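Local coordinates for probable porin (Pseudomonas aeruginosa, PDB 4FSP), which probably acts as a porin, a beta-barrel channel of the outer membrane that belongs to the OprD family, at residues 53-58 and 74-79; 26-31 and 402-407; 69-74 and 108-113; 134-139 and 298-303. All coordinates share one frame; numbering follows the deposited sequence.

Interaction 1. Residues 53-58 and 74-79; sequences GFLFDY and LGKLGV. With C8E ((hydroxyethyloxy)tri(ethyloxy)octane), chain H; C8E ((hydroxyethyloxy)tri(ethyloxy)octane), chain B.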
loop_
_atom_site.group_PDB
_atom_site.type_symbol
_atom_site.label_atom_id
_atom_site.label_comp_id
_atom_site.label_asym_id
_atom_site.label_seq_id
_atom_site.Cartn_x
_atom_site.Cartn_y
_atom_site.Cartn_z
ATOM N N GLY A 53 14.658 -6.649 12.140
ATOM C CA GLY A 53 14.194 -7.608 11.166
ATOM C C GLY A 53 15.272 -7.971 10.174
ATOM O O GLY A 53 16.107 -7.145 9.785
ATOM N N PHE A 54 15.235 -9.221 9.752
ATOM C CA PHE A 54 16.105 -9.707 8.708
ATOM C C PHE A 54 15.212 -10.292 7.645
ATOM O O PHE A 54 14.285 -11.048 7.948
ATOM C CB PHE A 54 16.989 -10.809 9.260
ATOM C CG PHE A 54 17.839 -10.382 10.415
ATOM C CD1 PHE A 54 17.321 -10.340 11.702
ATOM C CD2 PHE A 54 19.167 -10.047 10.218
ATOM C CE1 PHE A 54 18.114 -9.955 12.779
ATOM C CE2 PHE A 54 19.969 -9.658 11.288
ATOM C CZ PHE A 54 19.440 -9.610 12.571
ATOM N N LEU A 55 15.498 -9.963 6.393
ATOM C CA LEU A 55 14.644 -10.389 5.304
ATOM C C LEU A 55 15.458 -10.957 4.163
ATOM O O LEU A 55 16.165 -10.226 3.468
ATOM C CB LEU A 55 13.802 -9.210 4.800
ATOM C CG LEU A 55 12.768 -9.598 3.738
ATOM C CD1 LEU A 55 11.454 -8.890 4.004
ATOM C CD2 LEU A 55 13.262 -9.270 2.341
ATOM N N PHE A 56 15.337 -12.262 3.963
ATOM C CA PHE A 56 15.962 -12.938 2.832
ATOM C C PHE A 56 14.979 -12.990 1.662
ATOM O O PHE A 56 13.927 -13.635 1.741
ATOM C CB PHE A 56 16.369 -14.348 3.257
ATOM C CG PHE A 56 16.937 -15.193 2.148
ATOM C CD1 PHE A 56 18.235 -14.997 1.702
ATOM C CD2 PHE A 56 16.186 -16.223 1.589
ATOM C CE1 PHE A 56 18.768 -15.797 0.690
ATOM C CE2 PHE A 56 16.715 -17.031 0.584
ATOM C CZ PHE A 56 18.006 -16.814 0.133
ATOM N N ASP A 57 15.317 -12.305 0.574
ATOM C CA ASP A 57 14.416 -12.222 -0.572
ATOM C C ASP A 57 15.068 -12.874 -1.778
ATOM O O ASP A 57 15.981 -12.313 -2.376
ATOM C CB ASP A 57 14.070 -10.763 -0.879
ATOM C CG ASP A 57 13.009 -10.616 -1.966
ATOM O OD1 ASP A 57 12.780 -11.574 -2.727
ATOM O OD2 ASP A 57 12.408 -9.523 -2.075
ATOM N N TYR A 58 14.569 -14.054 -2.135
ATOM C CA TYR A 58 15.104 -14.837 -3.243
ATOM C C TYR A 58 14.129 -14.899 -4.417
ATOM O O TYR A 58 12.938 -15.147 -4.231
ATOM C CB TYR A 58 15.393 -16.261 -2.769
ATOM C CG TYR A 58 15.650 -17.228 -3.895
ATOM C CD1 TYR A 58 16.888 -17.273 -4.524
ATOM C CD2 TYR A 58 14.663 -18.103 -4.328
ATOM C CE1 TYR A 58 17.141 -18.169 -5.563
ATOM C CE2 TYR A 58 14.901 -18.997 -5.380
ATOM C CZ TYR A 58 16.143 -19.028 -5.986
ATOM O OH TYR A 58 16.393 -19.919 -7.017
ATOM N N LEU A 74 10.574 -15.902 0.487
ATOM C CA LEU A 74 10.741 -14.835 1.459
ATOM C C LEU A 74 11.057 -15.422 2.833
ATOM O O LEU A 74 10.214 -16.080 3.450
ATOM C CB LEU A 74 9.480 -13.975 1.540
ATOM C CG LEU A 74 9.371 -12.738 0.640
ATOM C CD1 LEU A 74 8.070 -11.975 0.920
ATOM C CD2 LEU A 74 10.574 -11.819 0.812
ATOM N N GLY A 75 12.277 -15.194 3.301
ATOM C CA GLY A 75 12.660 -15.616 4.635
ATOM C C GLY A 75 12.684 -14.408 5.549
ATOM O O GLY A 75 13.392 -13.426 5.284
ATOM N N LYS A 76 11.897 -14.463 6.619
ATOM C CA LYS A 76 11.823 -13.347 7.551
ATOM C C LYS A 76 12.187 -13.776 8.969
ATOM O O LYS A 76 11.698 -14.793 9.471
ATOM C CB LYS A 76 10.423 -12.726 7.528
ATOM C CG LYS A 76 9.981 -12.309 6.133
ATOM C CD LYS A 76 8.483 -12.468 5.929
ATOM C CE LYS A 76 7.706 -11.457 6.734
ATOM N NZ LYS A 76 6.271 -11.492 6.342
ATOM N N LEU A 77 13.056 -13.000 9.601
ATOM C CA LEU A 77 13.321 -13.166 11.023
ATOM C C LEU A 77 13.090 -11.841 11.757
ATOM O O LEU A 77 13.592 -10.791 11.343
ATOM C CB LEU A 77 14.743 -13.682 11.258
ATOM C CG LEU A 77 15.105 -13.971 12.718
ATOM C CD1 LEU A 77 14.249 -15.106 13.264
ATOM C CD2 LEU A 77 16.586 -14.301 12.859
ATOM N N GLY A 78 12.309 -11.893 12.832
ATOM C CA GLY A 78 12.034 -10.715 13.637
ATOM C C GLY A 78 12.311 -10.947 15.115
ATOM O O GLY A 78 11.887 -11.957 15.686
ATOM N N VAL A 79 13.025 -10.012 15.736
ATOM C CA VAL A 79 13.366 -10.124 17.148
ATOM C C VAL A 79 13.027 -8.835 17.887
ATOM O O VAL A 79 13.474 -7.757 17.492
ATOM C CB VAL A 79 14.858 -10.447 17.330
ATOM C CG1 VAL A 79 15.695 -9.668 16.330
ATOM C CG2 VAL A 79 15.293 -10.147 18.749
HETATM C C2 C8E H . 8.477 -22.774 11.701
HETATM C C3 C8E H . 9.226 -21.509 11.311
HETATM C C4 C8E H . 9.730 -21.615 9.882
HETATM C C5 C8E H . 11.216 -21.296 9.795
HETATM C C6 C8E H . 11.431 -19.891 9.245
HETATM C C7 C8E H . 12.903 -19.621 8.937
HETATM C C8 C8E H . 13.067 -18.425 8.004
HETATM O O9 C8E H . 13.998 -17.505 8.537
HETATM C C10 C8E H . 14.882 -17.000 7.563
HETATM C C11 C8E H . 15.458 -15.672 8.046
HETATM O O12 C8E H . 16.584 -15.397 7.247
HETATM C C13 C8E H . 17.145 -14.118 7.421
HETATM C C14 C8E H . 18.615 -14.234 7.023
HETATM C C1 C8E B . 17.595 -20.775 -2.212
HETATM C C2 C8E B . 18.275 -21.433 -3.408
HETATM C C3 C8E B . 19.405 -20.568 -3.956
HETATM C C4 C8E B . 19.675 -20.863 -5.428
HETATM C C5 C8E B . 21.165 -20.916 -5.748
HETATM C C6 C8E B . 21.466 -20.482 -7.187
HETATM C C7 C8E B . 22.960 -20.236 -7.393
HETATM C C8 C8E B . 23.339 -20.050 -8.858
HETATM O O9 C8E B . 23.259 -18.694 -9.248
HETATM C C10 C8E B . 24.523 -18.115 -9.484
HETATM C C11 C8E B . 24.501 -17.333 -10.793
HETATM O O12 C8E B . 24.167 -15.994 -10.525
HETATM C C13 C8E B . 25.329 -15.248 -10.242
#
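F54 and L77 face each other as a hydrogen-bonded antiparallel pair. F54 N gives to L77 O at 2.8 Å, and L77 N returns a bond to F54 O. F56 and G75 repeat the pattern, with F56 N to G75 O at 2.6 Å. Strands 47-59 and 67-80 thus form a beta hairpin of the barrel wall. F54 CB and L77 CB lie 4.2 Å apart, the side chains alongside each other. CG of F54 is anti to its carbonyl carbon (chi1 -59°). This sets the ring edge-on to L77 O, which lies in the ring plane. G75 has no side chain, and the polyether part of C8E (chain H) lies on its backbone, with C10 3.9 Å from G75 CA. The same part reaches F54 CB through C13 (3.8 Å) and L77 CB through C11. On the other face, L55 CD2 meets L74 CD2 at 4.0 Å. L74 CD2 also packs against the D57 carboxylate carbon, while D57 OD1 makes a salt bridge to R59. A second detergent, C8E (chain B), lies over one face of the Y58 ring, whose OH is hydrogen-bonded to S23. The face with F54, F56 and L77 takes detergent, consistent with a lipid-facing barrel wall; the one with D57 and K76 carries charge.

Interaction 2. Residues 26-31 and 402-407; sequences SLALRN and TYELPL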
loop_
_atom_site.group_PDB
_atom_site.type_symbol
_atom_site.label_atom_id
_atom_site.label_comp_id
_atom_site.label_asym_id
_atom_site.label_seq_id
_atom_site.Cartn_x
_atom_site.Cartn_y
_atom_site.Cartn_z
ATOM N N SER A 26 18.767 -11.111 -2.033
ATOM C CA SER A 26 19.295 -10.065 -1.184
ATOM C C SER A 26 18.829 -10.285 0.241
ATOM O O SER A 26 17.851 -11.006 0.507
ATOM C CB SER A 26 18.794 -8.712 -1.656
ATOM O OG SER A 26 17.379 -8.682 -1.619
ATOM N N LEU A 27 19.546 -9.649 1.153
ATOM C CA LEU A 27 19.216 -9.661 2.556
ATOM C C LEU A 27 18.906 -8.225 2.940
ATOM O O LEU A 27 19.740 -7.332 2.730
ATOM C CB LEU A 27 20.426 -10.145 3.350
ATOM C CG LEU A 27 20.412 -9.899 4.862
ATOM C CD1 LEU A 27 19.354 -10.767 5.518
ATOM C CD2 LEU A 27 21.780 -10.167 5.478
ATOM N N ALA A 28 17.717 -7.982 3.488
ATOM C CA ALA A 28 17.394 -6.640 3.999
ATOM C C ALA A 28 17.469 -6.590 5.523
ATOM O O ALA A 28 16.959 -7.482 6.213
ATOM C CB ALA A 28 16.018 -6.167 3.503
ATOM N N LEU A 29 18.119 -5.549 6.040
ATOM C CA LEU A 29 18.256 -5.363 7.480
ATOM C C LEU A 29 17.430 -4.163 7.890
ATOM O O LEU A 29 17.558 -3.082 7.305
ATOM C CB LEU A 29 19.717 -5.121 7.850
ATOM C CG LEU A 29 20.669 -6.298 7.622
ATOM C CD1 LEU A 29 22.100 -5.911 7.957
ATOM C CD2 LEU A 29 20.237 -7.446 8.479
ATOM N N ARG A 30 16.579 -4.333 8.892
ATOM C CA ARG A 30 15.653 -3.256 9.242
ATOM C C ARG A 30 15.484 -3.106 10.745
ATOM O O ARG A 30 14.947 -3.996 11.416
ATOM C CB ARG A 30 14.304 -3.532 8.601
ATOM C CG ARG A 30 13.415 -2.337 8.401
ATOM C CD ARG A 30 12.360 -2.726 7.380
ATOM N NE ARG A 30 11.039 -2.196 7.690
ATOM C CZ ARG A 30 10.588 -1.046 7.218
ATOM N NH1 ARG A 30 11.367 -0.321 6.430
ATOM N NH2 ARG A 30 9.371 -0.621 7.534
ATOM N N ASN A 31 15.954 -1.980 11.270
ATOM C CA ASN A 31 15.718 -1.650 12.663
ATOM C C ASN A 31 14.585 -0.629 12.752
ATOM O O ASN A 31 14.655 0.449 12.152
ATOM C CB ASN A 31 16.994 -1.127 13.320
ATOM C CG ASN A 31 16.902 -1.107 14.834
ATOM O OD1 ASN A 31 16.705 -0.055 15.438
ATOM N ND2 ASN A 31 17.036 -2.278 15.454
ATOM N N THR A 402 17.587 1.257 7.782
ATOM C CA THR A 402 17.518 0.202 6.775
ATOM C C THR A 402 18.842 0.008 6.075
ATOM O O THR A 402 19.599 0.965 5.843
ATOM C CB THR A 402 16.465 0.468 5.684
ATOM O OG1 THR A 402 16.777 1.689 5.003
ATOM C CG2 THR A 402 15.073 0.545 6.280
ATOM N N TYR A 403 19.108 -1.249 5.742
ATOM C CA TYR A 403 20.245 -1.605 4.920
ATOM C C TYR A 403 19.878 -2.782 4.018
ATOM O O TYR A 403 19.298 -3.774 4.483
ATOM C CB TYR A 403 21.460 -1.950 5.789
ATOM C CG TYR A 403 22.726 -2.028 4.981
ATOM C CD1 TYR A 403 23.345 -0.878 4.523
ATOM C CD2 TYR A 403 23.289 -3.247 4.654
ATOM C CE1 TYR A 403 24.497 -0.941 3.777
ATOM C CE2 TYR A 403 24.444 -3.319 3.903
ATOM C CZ TYR A 403 25.043 -2.162 3.469
ATOM O OH TYR A 403 26.193 -2.217 2.721
ATOM N N GLU A 404 20.217 -2.663 2.735
ATOM C CA GLU A 404 19.930 -3.702 1.743
ATOM C C GLU A 404 21.219 -4.309 1.182
ATOM O O GLU A 404 22.026 -3.603 0.573
ATOM C CB GLU A 404 19.097 -3.127 0.597
ATOM C CG GLU A 404 19.009 -4.019 -0.631
ATOM C CD GLU A 404 17.869 -5.010 -0.540
ATOM O OE1 GLU A 404 17.516 -5.400 0.593
ATOM O OE2 GLU A 404 17.314 -5.391 -1.596
ATOM N N LEU A 405 21.397 -5.616 1.373
ATOM C CA LEU A 405 22.630 -6.303 0.989
ATOM C C LEU A 405 22.365 -7.362 -0.075
ATOM O O LEU A 405 21.726 -8.375 0.209
ATOM C CB LEU A 405 23.265 -6.963 2.215
ATOM C CG LEU A 405 24.481 -7.866 1.996
ATOM C CD1 LEU A 405 25.681 -7.061 1.523
ATOM C CD2 LEU A 405 24.814 -8.639 3.264
ATOM N N PRO A 406 22.849 -7.129 -1.308
ATOM C CA PRO A 406 22.713 -8.105 -2.400
ATOM C C PRO A 406 23.607 -9.318 -2.180
ATOM O O PRO A 406 24.797 -9.143 -1.923
ATOM C CB PRO A 406 23.195 -7.326 -3.629
ATOM C CG PRO A 406 24.107 -6.285 -3.080
ATOM C CD PRO A 406 23.514 -5.893 -1.754
ATOM N N LEU A 407 23.048 -10.522 -2.282
ATOM C CA LEU A 407 23.821 -11.738 -2.032
ATOM C C LEU A 407 24.366 -12.324 -3.322
ATOM O O LEU A 407 25.542 -12.666 -3.409
ATOM C CB LEU A 407 22.963 -12.765 -1.300
ATOM C CG LEU A 407 22.366 -12.194 -0.011
ATOM C CD1 LEU A 407 21.254 -13.074 0.533
ATOM C CD2 LEU A 407 23.463 -12.016 1.026
#
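E404 reaches S26 and A28 by a bend: CG is anti to the backbone N (chi1 167°), and the chain then turns at chi2 (87°). E404 OE1 comes to 3.4 Å from A28 CB, and E404 OE2 lies 3.3 Å from S26 OG, a weak contact. These residues sit where the barrel closes, because the first strand, 24-38, pairs antiparallel with the last, 394-406. L27 and L405 exchange two backbone bonds, L27 N to L405 O being 2.7 Å. L29 and Y403 do the same, L29 N to Y403 O being 2.6 Å. On their side of the sheet L27 CD2 meets L405 CD2 at 4.1 Å, their side chains slanting across each other. L27 also touches a bound detergent, so this side is consistent with the membrane face. R30 and T402 point the same way on the other side; R30 NE there has weak bonds to the carbonyls of R139 and L140. Past the end of the last strand, the side chain of L407 leans on the first one, L407 CD1 lying 3.7 Å from S26 C.

Interaction 3. Residues 69-74 and 108-113; sequences VGLDLL and LDATAK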
loop_
_atom_site.group_PDB
_atom_site.type_symbol
_atom_site.label_atom_id
_atom_site.label_comp_id
_atom_site.label_asym_id
_atom_site.label_seq_id
_atom_site.Cartn_x
_atom_site.Cartn_y
_atom_site.Cartn_z
ATOM N N VAL A 69 8.726 -22.172 -15.414
ATOM C CA VAL A 69 8.393 -22.333 -14.002
ATOM C C VAL A 69 9.451 -21.664 -13.130
ATOM O O VAL A 69 10.654 -21.738 -13.420
ATOM C CB VAL A 69 8.296 -23.835 -13.623
ATOM C CG1 VAL A 69 7.782 -23.984 -12.205
ATOM C CG2 VAL A 69 7.382 -24.561 -14.588
ATOM N N GLY A 70 9.014 -21.008 -12.061
ATOM C CA GLY A 70 9.950 -20.366 -11.151
ATOM C C GLY A 70 9.537 -20.432 -9.691
ATOM O O GLY A 70 8.448 -20.914 -9.354
ATOM N N LEU A 71 10.414 -19.944 -8.819
ATOM C CA LEU A 71 10.171 -19.980 -7.381
ATOM C C LEU A 71 10.717 -18.726 -6.703
ATOM O O LEU A 71 11.891 -18.387 -6.886
ATOM C CB LEU A 71 10.838 -21.214 -6.784
ATOM C CG LEU A 71 10.821 -21.318 -5.252
ATOM C CD1 LEU A 71 9.399 -21.475 -4.744
ATOM C CD2 LEU A 71 11.676 -22.493 -4.783
ATOM N N ASP A 72 9.864 -18.024 -5.954
ATOM C CA ASP A 72 10.316 -16.952 -5.066
ATOM C C ASP A 72 10.243 -17.440 -3.630
ATOM O O ASP A 72 9.374 -18.265 -3.272
ATOM C CB ASP A 72 9.463 -15.672 -5.195
ATOM C CG ASP A 72 9.486 -15.092 -6.591
ATOM O OD1 ASP A 72 10.407 -15.450 -7.360
ATOM O OD2 ASP A 72 8.590 -14.272 -6.926
ATOM N N LEU A 73 11.148 -16.919 -2.808
ATOM C CA LEU A 73 11.196 -17.275 -1.400
ATOM C C LEU A 73 11.388 -16.029 -0.556
ATOM O O LEU A 73 12.258 -15.199 -0.843
ATOM C CB LEU A 73 12.355 -18.238 -1.133
ATOM C CG LEU A 73 12.122 -19.690 -1.532
ATOM C CD1 LEU A 73 13.396 -20.500 -1.351
ATOM C CD2 LEU A 73 11.020 -20.236 -0.658
ATOM N N LEU A 74 10.574 -15.902 0.487
ATOM C CA LEU A 74 10.741 -14.835 1.459
ATOM C C LEU A 74 11.057 -15.422 2.833
ATOM O O LEU A 74 10.214 -16.080 3.450
ATOM C CB LEU A 74 9.480 -13.975 1.540
ATOM C CG LEU A 74 9.371 -12.738 0.640
ATOM C CD1 LEU A 74 8.070 -11.975 0.920
ATOM C CD2 LEU A 74 10.574 -11.819 0.812
ATOM N N LEU A 108 8.826 -18.425 6.597
ATOM C CA LEU A 108 9.285 -18.714 5.250
ATOM C C LEU A 108 8.090 -18.740 4.307
ATOM O O LEU A 108 7.183 -19.548 4.480
ATOM C CB LEU A 108 9.993 -20.069 5.225
ATOM C CG LEU A 108 11.331 -20.138 4.488
ATOM C CD1 LEU A 108 11.766 -21.592 4.299
ATOM C CD2 LEU A 108 11.244 -19.417 3.155
ATOM N N ASP A 109 8.076 -17.857 3.314
ATOM C CA ASP A 109 6.981 -17.872 2.335
ATOM C C ASP A 109 7.449 -18.191 0.925
ATOM O O ASP A 109 8.312 -17.503 0.376
ATOM C CB ASP A 109 6.225 -16.552 2.332
ATOM C CG ASP A 109 5.376 -16.374 3.565
ATOM O OD1 ASP A 109 4.406 -17.137 3.723
ATOM O OD2 ASP A 109 5.671 -15.470 4.376
ATOM N N ALA A 110 6.860 -19.235 0.351
ATOM C CA ALA A 110 7.214 -19.697 -0.979
ATOM C C ALA A 110 6.162 -19.259 -1.980
ATOM O O ALA A 110 4.976 -19.184 -1.662
ATOM C CB ALA A 110 7.346 -21.216 -1.002
ATOM N N THR A 111 6.599 -18.997 -3.204
ATOM C CA THR A 111 5.681 -18.653 -4.273
ATOM C C THR A 111 6.120 -19.352 -5.553
ATOM O O THR A 111 7.232 -19.124 -6.039
ATOM C CB THR A 111 5.647 -17.119 -4.504
ATOM O OG1 THR A 111 5.371 -16.451 -3.265
ATOM C CG2 THR A 111 4.579 -16.740 -5.545
ATOM N N ALA A 112 5.268 -20.228 -6.079
ATOM C CA ALA A 112 5.497 -20.772 -7.406
ATOM C C ALA A 112 5.090 -19.714 -8.438
ATOM O O ALA A 112 4.093 -18.978 -8.263
ATOM C CB ALA A 112 4.701 -22.053 -7.615
ATOM N N LYS A 113 5.873 -19.608 -9.504
ATOM C CA LYS A 113 5.511 -18.703 -10.578
ATOM C C LYS A 113 5.559 -19.403 -11.935
ATOM O O LYS A 113 6.516 -20.111 -12.253
ATOM C CB LYS A 113 6.346 -17.415 -10.542
ATOM C CG LYS A 113 7.849 -17.607 -10.662
ATOM C CD LYS A 113 8.628 -16.333 -10.279
ATOM C CE LYS A 113 10.130 -16.564 -10.446
ATOM N NZ LYS A 113 10.976 -15.396 -10.023
HETATM O O HOH W 1 9.234 -12.735 -8.762
#
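The backbones of 69-74 and 108-113 run antiparallel, 160° apart, and join at G70-K113, D72-T111 and L74-D109 through two bonds a pair. In the return bond at G70-K113, K113 N sits 52° out of the plane of the G70 carbonyl, not on a lone pair. The K113 side chain explains much of the local packing. Its CG lies between the backbone N and the carbonyl carbon (chi1 59°), and from there the chain runs fully extended across the partner strand. K113 CG passes 3.5 Å from G70 CA, where there is no side chain in the way. K113 NZ then meets D72 OD1 at 2.7 Å in a salt bridge, using the syn lone pair of that oxygen. The two side chains cross at about a right angle. K113 NZ is also bonded to S60 O, so the buried ammonium has a second acceptor. A water gives a bond to D72 OD2 and takes a weak one from K113 NZ, linking the two charged groups again. The other face is apolar: L73 CD2 packs on A110 CB (3.8 Å) and L108 CD2 (3.9 Å), and L71 CD1 lies 4.3 Å from A110 CB. In the barrel wall, strand 67-80 is paired on its other edge with 47-59, through L73 and Y58. Strand 105-116 continues to 119-123, while T111 OG1 bonds to G125 O.

Interaction 4. Residues 134-139 and 298-303; sequences QPNYGR and GTDPYL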
loop_
_atom_site.group_PDB
_atom_site.type_symbol
_atom_site.label_atom_id
_atom_site.label_comp_id
_atom_site.label_asym_id
_atom_site.label_seq_id
_atom_site.Cartn_x
_atom_site.Cartn_y
_atom_site.Cartn_z
ATOM N N GLN A 134 -3.644 -3.161 -0.673
ATOM C CA GLN A 134 -2.314 -2.538 -0.675
ATOM C C GLN A 134 -1.570 -2.908 0.614
ATOM O O GLN A 134 -2.152 -2.839 1.691
ATOM C CB GLN A 134 -2.457 -1.006 -0.695
ATOM C CG GLN A 134 -2.945 -0.428 -1.995
ATOM C CD GLN A 134 -1.812 0.043 -2.863
ATOM O OE1 GLN A 134 -1.617 -0.435 -3.992
ATOM N NE2 GLN A 134 -1.048 0.997 -2.345
ATOM N N PRO A 135 -0.271 -3.244 0.515
ATOM C CA PRO A 135 0.490 -3.630 1.713
ATOM C C PRO A 135 0.560 -2.510 2.744
ATOM O O PRO A 135 0.443 -1.328 2.392
ATOM C CB PRO A 135 1.897 -3.901 1.171
ATOM C CG PRO A 135 1.971 -3.129 -0.115
ATOM C CD PRO A 135 0.586 -3.117 -0.679
ATOM N N ASN A 136 0.723 -2.879 4.010
ATOM C CA ASN A 136 1.080 -1.899 5.035
ATOM C C ASN A 136 2.606 -1.803 5.073
ATOM O O ASN A 136 3.284 -2.793 5.337
ATOM C CB ASN A 136 0.515 -2.303 6.403
ATOM C CG ASN A 136 0.664 -1.198 7.455
ATOM O OD1 ASN A 136 1.564 -0.358 7.370
ATOM N ND2 ASN A 136 -0.217 -1.202 8.451
ATOM N N TYR A 137 3.151 -0.626 4.785
ATOM C CA TYR A 137 4.603 -0.503 4.633
ATOM C C TYR A 137 5.313 0.034 5.882
ATOM O O TYR A 137 6.515 -0.162 6.051
ATOM C CB TYR A 137 4.954 0.348 3.402
ATOM C CG TYR A 137 4.992 -0.418 2.087
ATOM C CD1 TYR A 137 5.623 -1.657 1.992
ATOM C CD2 TYR A 137 4.397 0.103 0.940
ATOM C CE1 TYR A 137 5.659 -2.356 0.786
ATOM C CE2 TYR A 137 4.427 -0.587 -0.268
ATOM C CZ TYR A 137 5.062 -1.814 -0.340
ATOM O OH TYR A 137 5.091 -2.500 -1.536
ATOM N N GLY A 138 4.569 0.697 6.760
ATOM C CA GLY A 138 5.171 1.339 7.915
ATOM C C GLY A 138 5.628 0.405 9.024
ATOM O O GLY A 138 6.062 0.859 10.086
ATOM N N ARG A 139 5.535 -0.898 8.785
ATOM C CA ARG A 139 5.899 -1.885 9.796
ATOM C C ARG A 139 7.301 -2.459 9.601
ATOM O O ARG A 139 8.100 -1.915 8.839
ATOM C CB ARG A 139 4.876 -3.016 9.801
ATOM C CG ARG A 139 3.673 -2.734 10.667
ATOM C CD ARG A 139 2.683 -3.878 10.604
ATOM N NE ARG A 139 2.189 -4.070 9.246
ATOM C CZ ARG A 139 2.083 -5.250 8.646
ATOM N NH1 ARG A 139 2.432 -6.359 9.282
ATOM N NH2 ARG A 139 1.623 -5.321 7.404
ATOM N N GLY A 298 -4.481 -5.721 7.907
ATOM C CA GLY A 298 -3.144 -5.956 7.383
ATOM C C GLY A 298 -2.776 -5.111 6.175
ATOM O O GLY A 298 -1.644 -5.194 5.685
ATOM N N THR A 299 -3.719 -4.300 5.695
ATOM C CA THR A 299 -3.501 -3.492 4.494
ATOM C C THR A 299 -3.620 -2.007 4.810
ATOM O O THR A 299 -4.247 -1.642 5.794
ATOM C CB THR A 299 -4.539 -3.841 3.375
ATOM O OG1 THR A 299 -5.819 -3.271 3.695
ATOM C CG2 THR A 299 -4.667 -5.362 3.197
ATOM N N ASP A 300 -3.015 -1.157 3.987
ATOM C CA ASP A 300 -3.355 0.262 3.971
ATOM C C ASP A 300 -4.492 0.487 2.973
ATOM O O ASP A 300 -4.537 -0.164 1.909
ATOM C CB ASP A 300 -2.164 1.111 3.515
ATOM C CG ASP A 300 -1.040 1.143 4.518
ATOM O OD1 ASP A 300 -1.247 0.756 5.687
ATOM O OD2 ASP A 300 0.059 1.579 4.131
ATOM N N PRO A 301 -5.404 1.421 3.296
ATOM C CA PRO A 301 -6.498 1.730 2.369
ATOM C C PRO A 301 -5.963 2.520 1.174
ATOM O O PRO A 301 -5.147 3.425 1.359
ATOM C CB PRO A 301 -7.420 2.613 3.206
ATOM C CG PRO A 301 -6.427 3.363 4.160
ATOM C CD PRO A 301 -5.313 2.378 4.422
ATOM N N TYR A 302 -6.418 2.204 -0.034
ATOM C CA TYR A 302 -5.980 2.948 -1.212
ATOM C C TYR A 302 -6.658 4.319 -1.303
ATOM O O TYR A 302 -7.457 4.570 -2.212
ATOM C CB TYR A 302 -6.288 2.138 -2.466
ATOM C CG TYR A 302 -5.583 2.619 -3.703
ATOM C CD1 TYR A 302 -4.194 2.709 -3.746
ATOM C CD2 TYR A 302 -6.300 2.968 -4.843
ATOM C CE1 TYR A 302 -3.528 3.133 -4.904
ATOM C CE2 TYR A 302 -5.646 3.393 -6.009
ATOM C CZ TYR A 302 -4.266 3.474 -6.030
ATOM O OH TYR A 302 -3.618 3.891 -7.177
ATOM N N LEU A 303 -6.336 5.213 -0.370
ATOM C CA LEU A 303 -6.959 6.542 -0.346
ATOM C C LEU A 303 -5.877 7.622 -0.370
ATOM O O LEU A 303 -4.801 7.419 0.200
ATOM C CB LEU A 303 -7.811 6.682 0.919
ATOM C CG LEU A 303 -9.031 5.769 1.101
ATOM C CD1 LEU A 303 -9.562 5.867 2.528
ATOM C CD2 LEU A 303 -10.123 6.175 0.122
HETATM O O HOH W 2 -6.218 -2.081 0.796
HETATM O O HOH W 3 0.686 -5.561 4.606
#
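Water 2 is gripped by three groups of the two segments: it accepts from Q134 N at 3.2 Å, and gives to D300 O at 2.8 Å and to T299 OG1. T299 OG1 is also bonded to L296 O. The segments belong to two long loops between barrel strands, and they meet near the centre of the chain. This is consistent with the inward-folded loops that narrow the channel in the OprD family. Only one direct hydrogen bond joins them, D300 N to Q134 O at 3.0 Å, and it is bent (138°). Water 3 adds a second bridge, from N136 N (2.7 Å) to G298 O (2.6 Å). Two waters thus add to the single direct hydrogen bond. The side chains mostly touch without bonding. The D300 and N136 side chains cross at about a right angle, with D300 OD1 3.3 Å from N136 CG. The Q134 chain bends at chi2 (-96°), which brings its amide obliquely to the Y302 ring, Q134 CD to Y302 CD1 3.7 Å. Amide and ring planes are 56° apart, so this is no flat stack. Y302 also makes a cation-pi contact with R246. Within its own segment N136 shapes the turn that follows: N136 OD1 accepts from G138 N at 3.2 Å, closing an Asx turn.

Overall arrangement
Interactions 1, 2 and 3 are parts of one run of neighbouring barrel strands, and interaction 4 lies inside the barrel. Strand 24-38 of interaction 2 pairs with strand 47-59 of interaction 1, where L55 O meets A28 N at 2.7 Å; their centres are 9 Å apart. Interactions 1 and 3 share L74 on strand 67-80, and Y58 N meets L73 O at 2.9 Å. Interactions 2 and 3 do not touch. The centre of interaction 4 is about 4 Å from that of the chain and about 19 to 22 Å from those of the other three. R30 NE makes a weak hydrogen bond to the carbonyl O of R139, joining wall and loop. Detergent contacts mark the other side of the wall, at F54, L77, L27 and V69.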